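Local coordinates for protein AP endonuclease, family 2 (Brucella melitensis biovar Abortus, PDB 3NGF) that probably isomerises hydroxypyruvate as a manganese-binding TIM-barrel enzyme of the hyi family, at residues A[82-96]-A[128-140]. Numbering follows the deposited sequence. Where two conformers were deposited one is given.
Sequences AAISGREQEFRDNVD and TFIENFRYAADKL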
loop_
_atom_site.group_PDB
_atom_site.type_symbol
_atom_site.label_atom_id
_atom_site.label_comp_id
_atom_site.label_asym_id
_atom_site.label_seq_id
_atom_site.Cartn_x
_atom_site.Cartn_y
_atom_site.Cartn_z
ATOM N N ALA A 82 -7.442 -1.561 -12.933
ATOM C CA ALA A 82 -8.624 -2.213 -12.297
ATOM C C ALA A 82 -9.948 -1.529 -12.645
ATOM O O ALA A 82 -10.968 -2.204 -12.754
ATOM C CB ALA A 82 -8.494 -2.320 -10.785
ATOM N N ALA A 83 -9.925 -0.213 -12.874
ATOM C CA ALA A 83 -11.159 0.536 -13.174
ATOM C C ALA A 83 -11.313 0.923 -14.644
ATOM O O ALA A 83 -12.111 1.798 -14.949
ATOM C CB ALA A 83 -11.260 1.813 -12.283
ATOM N N ILE A 84 -10.562 0.298 -15.549
ATOM C CA ILE A 84 -10.599 0.688 -16.968
ATOM C C ILE A 84 -11.275 -0.380 -17.816
ATOM O O ILE A 84 -10.706 -1.445 -18.075
ATOM C CB ILE A 84 -9.187 0.992 -17.506
ATOM C CG1 ILE A 84 -8.578 2.182 -16.739
ATOM C CG2 ILE A 84 -9.224 1.308 -18.988
ATOM C CD1 ILE A 84 -7.165 2.591 -17.203
ATOM N N SER A 85 -12.494 -0.084 -18.261
ATOM C CA SER A 85 -13.253 -1.023 -19.079
ATOM C C SER A 85 -12.447 -1.456 -20.290
ATOM O O SER A 85 -11.778 -0.635 -20.934
ATOM C CB SER A 85 -14.565 -0.403 -19.541
ATOM O OG SER A 85 -15.307 -1.339 -20.309
ATOM N N GLY A 86 -12.505 -2.750 -20.589
ATOM C CA GLY A 86 -11.796 -3.307 -21.736
ATOM C C GLY A 86 -10.448 -3.933 -21.443
ATOM O O GLY A 86 -9.922 -4.647 -22.299
ATOM N N ARG A 87 -9.892 -3.680 -20.247
ATOM C CA ARG A 87 -8.610 -4.246 -19.855
ATOM C C ARG A 87 -8.747 -5.397 -18.850
ATOM O O ARG A 87 -7.809 -5.733 -18.153
ATOM C CB ARG A 87 -7.708 -3.127 -19.335
ATOM C CG ARG A 87 -7.459 -2.112 -20.453
ATOM C CD ARG A 87 -6.502 -1.047 -20.064
ATOM N NE ARG A 87 -5.134 -1.529 -19.902
ATOM C CZ ARG A 87 -4.118 -0.716 -19.645
ATOM N NH1 ARG A 87 -4.332 0.598 -19.563
ATOM N NH2 ARG A 87 -2.892 -1.209 -19.476
ATOM N N GLU A 88 -9.912 -6.031 -18.829
ATOM C CA GLU A 88 -10.208 -7.032 -17.827
ATOM C C GLU A 88 -9.346 -8.292 -17.944
ATOM O O GLU A 88 -8.859 -8.786 -16.924
ATOM C CB GLU A 88 -11.700 -7.399 -17.829
ATOM C CG GLU A 88 -12.616 -6.247 -17.490
ATOM C CD GLU A 88 -13.128 -5.482 -18.725
ATOM O OE1 GLU A 88 -12.647 -5.715 -19.862
ATOM O OE2 GLU A 88 -14.037 -4.644 -18.538
ATOM N N GLN A 89 -9.151 -8.810 -19.162
ATOM C CA GLN A 89 -8.336 -10.022 -19.320
ATOM C C GLN A 89 -6.909 -9.707 -18.891
ATOM O O GLN A 89 -6.270 -10.501 -18.203
ATOM C CB GLN A 89 -8.349 -10.546 -20.748
ATOM C CG GLN A 89 -7.642 -11.864 -20.892
ATOM C CD GLN A 89 -8.371 -13.015 -20.225
ATOM O OE1 GLN A 89 -9.452 -13.397 -20.659
ATOM N NE2 GLN A 89 -7.765 -13.592 -19.180
ATOM N N GLU A 90 -6.429 -8.534 -19.279
ATOM C CA GLU A 90 -5.125 -8.047 -18.831
ATOM C C GLU A 90 -5.022 -7.991 -17.301
ATOM O O GLU A 90 -4.076 -8.512 -16.698
ATOM C CB GLU A 90 -4.866 -6.660 -19.416
ATOM C CG GLU A 90 -3.478 -6.125 -19.139
ATOM C CD GLU A 90 -3.293 -4.700 -19.649
ATOM O OE1 GLU A 90 -4.186 -4.204 -20.405
ATOM O OE2 GLU A 90 -2.241 -4.103 -19.313
ATOM N N PHE A 91 -6.014 -7.383 -16.662
ATOM C CA PHE A 91 -6.053 -7.356 -15.211
ATOM C C PHE A 91 -6.026 -8.774 -14.597
ATOM O O PHE A 91 -5.260 -9.032 -13.644
ATOM C CB PHE A 91 -7.266 -6.578 -14.691
ATOM C CG PHE A 91 -7.310 -6.519 -13.186
ATOM C CD1 PHE A 91 -6.621 -5.526 -12.491
ATOM C CD2 PHE A 91 -7.983 -7.500 -12.469
ATOM C CE1 PHE A 91 -6.623 -5.510 -11.077
ATOM C CE2 PHE A 91 -8.001 -7.504 -11.098
ATOM C CZ PHE A 91 -7.304 -6.503 -10.392
ATOM N N ARG A 92 -6.841 -9.668 -15.144
ATOM C CA ARG A 92 -6.922 -11.062 -14.688
ATOM C C ARG A 92 -5.601 -11.809 -14.837
ATOM O O ARG A 92 -5.149 -12.501 -13.900
ATOM C CB ARG A 92 -8.032 -11.815 -15.414
ATOM C CG ARG A 92 -9.425 -11.288 -15.039
ATOM C CD ARG A 92 -10.573 -11.900 -15.893
ATOM N NE ARG A 92 -11.838 -11.488 -15.298
ATOM C CZ ARG A 92 -12.845 -12.275 -14.958
ATOM N NH1 ARG A 92 -12.837 -13.582 -15.237
ATOM N NH2 ARG A 92 -13.899 -11.732 -14.360
ATOM N N ASP A 93 -4.959 -11.629 -15.976
ATOM C CA ASP A 93 -3.646 -12.220 -16.186
ATOM C C ASP A 93 -2.617 -11.660 -15.194
ATOM O O ASP A 93 -1.757 -12.383 -14.706
ATOM C CB ASP A 93 -3.176 -12.013 -17.622
ATOM C CG ASP A 93 -4.009 -12.769 -18.621
ATOM O OD1 ASP A 93 -4.738 -13.715 -18.232
ATOM O OD2 ASP A 93 -3.913 -12.416 -19.805
ATOM N N ASN A 94 -2.737 -10.381 -14.868
ATOM C CA ASN A 94 -1.827 -9.738 -13.896
ATOM C C ASN A 94 -2.048 -10.234 -12.469
ATOM O O ASN A 94 -1.122 -10.247 -11.633
ATOM C CB ASN A 94 -1.983 -8.219 -13.988
ATOM C CG ASN A 94 -1.279 -7.625 -15.215
ATOM O OD1 ASN A 94 -0.417 -8.258 -15.828
ATOM N ND2 ASN A 94 -1.607 -6.366 -15.536
ATOM N N VAL A 95 -3.256 -10.687 -12.164
ATOM C CA VAL A 95 -3.504 -11.303 -10.871
ATOM C C VAL A 95 -2.695 -12.582 -10.686
ATOM O O VAL A 95 -2.174 -12.818 -9.594
ATOM C CB VAL A 95 -5.006 -11.578 -10.627
ATOM C CG1 VAL A 95 -5.224 -12.384 -9.289
ATOM C CG2 VAL A 95 -5.750 -10.270 -10.588
ATOM N N ASP A 96 -2.604 -13.392 -11.741
ATOM C CA ASP A 96 -1.806 -14.624 -11.719
ATOM C C ASP A 96 -0.346 -14.330 -11.386
ATOM O O ASP A 96 0.268 -15.023 -10.570
ATOM C CB ASP A 96 -1.880 -15.355 -13.067
ATOM C CG ASP A 96 -3.250 -15.962 -13.335
ATOM O OD1 ASP A 96 -3.899 -16.413 -12.378
ATOM O OD2 ASP A 96 -3.680 -15.995 -14.511
ATOM N N THR A 128 -16.436 -1.769 -13.706
ATOM C CA THR A 128 -15.253 -2.561 -14.068
ATOM C C THR A 128 -14.396 -2.824 -12.830
ATOM O O THR A 128 -13.889 -3.939 -12.641
ATOM C CB THR A 128 -14.465 -1.867 -15.195
ATOM O OG1 THR A 128 -15.253 -1.881 -16.406
ATOM C CG2 THR A 128 -13.116 -2.553 -15.405
ATOM N N PHE A 129 -14.269 -1.807 -11.980
ATOM C CA PHE A 129 -13.610 -1.954 -10.670
ATOM C C PHE A 129 -14.204 -3.115 -9.877
ATOM O O PHE A 129 -13.469 -3.972 -9.384
ATOM C CB PHE A 129 -13.723 -0.644 -9.870
ATOM C CG PHE A 129 -13.169 -0.724 -8.457
ATOM C CD1 PHE A 129 -11.883 -0.295 -8.181
ATOM C CD2 PHE A 129 -13.941 -1.174 -7.405
ATOM C CE1 PHE A 129 -11.374 -0.334 -6.895
ATOM C CE2 PHE A 129 -13.403 -1.211 -6.098
ATOM C CZ PHE A 129 -12.123 -0.798 -5.871
ATOM N N ILE A 130 -15.534 -3.153 -9.777
ATOM C CA ILE A 130 -16.238 -4.196 -9.012
ATOM C C ILE A 130 -15.952 -5.581 -9.600
ATOM O O ILE A 130 -15.605 -6.529 -8.881
ATOM C CB ILE A 130 -17.772 -3.887 -8.930
ATOM C CG1 ILE A 130 -17.997 -2.666 -8.035
ATOM C CG2 ILE A 130 -18.554 -5.084 -8.399
ATOM C CD1 ILE A 130 -19.340 -2.032 -8.132
ATOM N N GLU A 131 -16.051 -5.705 -10.923
ATOM C CA GLU A 131 -15.804 -6.988 -11.540
ATOM C C GLU A 131 -14.385 -7.446 -11.297
ATOM O O GLU A 131 -14.164 -8.634 -11.009
ATOM C CB GLU A 131 -16.042 -6.959 -13.046
ATOM C CG GLU A 131 -17.505 -6.749 -13.428
ATOM C CD GLU A 131 -18.513 -7.680 -12.747
ATOM O OE1 GLU A 131 -18.209 -8.845 -12.401
ATOM O OE2 GLU A 131 -19.678 -7.230 -12.588
ATOM N N ASN A 132 -13.431 -6.528 -11.451
ATOM C CA ASN A 132 -12.013 -6.883 -11.321
ATOM C C ASN A 132 -11.611 -7.250 -9.885
ATOM O O ASN A 132 -10.872 -8.231 -9.631
ATOM C CB ASN A 132 -11.104 -5.776 -11.895
ATOM C CG ASN A 132 -10.993 -5.838 -13.429
ATOM O OD1 ASN A 132 -11.064 -6.928 -14.041
ATOM N ND2 ASN A 132 -10.807 -4.673 -14.057
ATOM N N PHE A 133 -12.112 -6.463 -8.943
ATOM C CA PHE A 133 -11.886 -6.717 -7.514
ATOM C C PHE A 133 -12.561 -8.004 -7.079
ATOM O O PHE A 133 -12.006 -8.750 -6.298
ATOM C CB PHE A 133 -12.301 -5.499 -6.660
ATOM C CG PHE A 133 -11.135 -4.574 -6.361
ATOM C CD1 PHE A 133 -10.528 -3.820 -7.364
ATOM C CD2 PHE A 133 -10.601 -4.527 -5.097
ATOM C CE1 PHE A 133 -9.421 -3.019 -7.097
ATOM C CE2 PHE A 133 -9.522 -3.726 -4.814
ATOM C CZ PHE A 133 -8.915 -2.978 -5.810
ATOM N N ARG A 134 -13.755 -8.296 -7.586
ATOM C CA ARG A 134 -14.368 -9.594 -7.274
ATOM C C ARG A 134 -13.543 -10.771 -7.791
ATOM O O ARG A 134 -13.380 -11.783 -7.068
ATOM C CB ARG A 134 -15.785 -9.685 -7.829
ATOM C CG ARG A 134 -16.788 -8.907 -7.039
ATOM C CD ARG A 134 -18.178 -8.944 -7.673
ATOM N NE ARG A 134 -19.122 -8.164 -6.873
ATOM C CZ ARG A 134 -20.353 -7.831 -7.252
ATOM N NH1 ARG A 134 -20.828 -8.180 -8.458
ATOM N NH2 ARG A 134 -21.112 -7.124 -6.435
ATOM N N TYR A 135 -13.037 -10.657 -9.026
ATOM C CA TYR A 135 -12.193 -11.707 -9.614
ATOM C C TYR A 135 -10.944 -11.884 -8.749
ATOM O O TYR A 135 -10.589 -12.993 -8.369
ATOM C CB TYR A 135 -11.773 -11.387 -11.045
ATOM C CG TYR A 135 -10.830 -12.425 -11.622
ATOM C CD1 TYR A 135 -11.327 -13.582 -12.250
ATOM C CD2 TYR A 135 -9.453 -12.274 -11.521
ATOM C CE1 TYR A 135 -10.469 -14.533 -12.759
ATOM C CE2 TYR A 135 -8.600 -13.215 -12.018
ATOM C CZ TYR A 135 -9.103 -14.354 -12.632
ATOM O OH TYR A 135 -8.219 -15.287 -13.118
ATOM N N ALA A 136 -10.292 -10.780 -8.401
ATOM C CA ALA A 136 -9.071 -10.868 -7.611
ATOM C C ALA A 136 -9.353 -11.510 -6.244
ATOM O O ALA A 136 -8.583 -12.334 -5.768
ATOM C CB ALA A 136 -8.456 -9.456 -7.432
ATOM N N ALA A 137 -10.451 -11.091 -5.616
ATOM C CA ALA A 137 -10.847 -11.603 -4.309
ATOM C C ALA A 137 -11.026 -13.093 -4.409
ATOM O O ALA A 137 -10.563 -13.826 -3.562
ATOM C CB ALA A 137 -12.148 -10.924 -3.817
ATOM N N ASP A 138 -11.689 -13.539 -5.471
ATOM C CA ASP A 138 -12.022 -14.967 -5.609
ATOM C C ASP A 138 -10.790 -15.830 -5.843
ATOM O O ASP A 138 -10.725 -16.989 -5.376
ATOM C CB ASP A 138 -13.036 -15.153 -6.733
ATOM C CG ASP A 138 -14.440 -14.614 -6.390
ATOM O OD1 ASP A 138 -14.759 -14.333 -5.213
ATOM O OD2 ASP A 138 -15.242 -14.502 -7.337
ATOM N N LYS A 139 -9.837 -15.286 -6.592
ATOM C CA LYS A 139 -8.590 -15.989 -6.908
ATOM C C LYS A 139 -7.666 -16.019 -5.706
ATOM O O LYS A 139 -6.941 -16.997 -5.506
ATOM C CB LYS A 139 -7.882 -15.314 -8.086
ATOM C CG LYS A 139 -8.454 -15.703 -9.444
ATOM C CD LYS A 139 -8.124 -17.173 -9.807
ATOM C CE LYS A 139 -6.581 -17.394 -9.922
ATOM N NZ LYS A 139 -6.130 -18.794 -10.215
ATOM N N LEU A 140 -7.697 -14.953 -4.902
ATOM C CA LEU A 140 -6.797 -14.828 -3.747
ATOM C C LEU A 140 -7.307 -15.503 -2.450
ATOM O O LEU A 140 -6.500 -15.862 -1.588
ATOM C CB LEU A 140 -6.485 -13.362 -3.486
ATOM C CG LEU A 140 -5.780 -12.624 -4.654
ATOM C CD1 LEU A 140 -5.510 -11.133 -4.286
ATOM C CD2 LEU A 140 -4.549 -13.318 -5.160
HETATM O O HOH W 1 -9.869 -3.613 -16.494
HETATM O O HOH W 2 -12.878 -8.940 -14.483
#
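Arg92 lies across one face of the Tyr135 ring, its CG 3.6 Å from the ring centroid in a CH-pi contact. Its guanidinium, tilted from the ring, has Tyr135 CD1 over its centre, 3.3 Å from Arg92 NH1. Lys139 CG covers the opposite face of Tyr135, and Val95 CB meets the ring edge. The Phe91 ring stacks on the Asn132 side chain, the planes 28° apart, with Asn132 CB over one face toward the rim and the methyl of Ala136 at the edge. A CG anti to the backbone N (chi1 -179°) swings the Phe91 ring against the Asn132 side chain, the two side chains running antiparallel to each other.

Three hydrogen bonds hold the amide of the buried Asn132. Asn132 ND2 donates almost straight to Ala82 O at 2.8 Å, reaching it from above the carbonyl plane, and also to a water held by Ile84 O. Asn132 OD1 accepts from a second water, which in turn takes the N-H of Arg92 NE at 2.9 Å. Farther along, Val95 is a knob among Tyr135, Ala136, Lys139 and Leu140, and a long salt bridge (Asp96 OD1 to Lys139 NZ, 3.9 Å) borders it. The axes of 88-96 and 128-140 come within 10.2 Å and cross at -24°, while Phe133 reaches inward to strand 146-149. Such side-by-side packing of consecutive outer helices, 88-104 and 122-140, around a closed eight-stranded parallel sheet is characteristic of the TIM barrel.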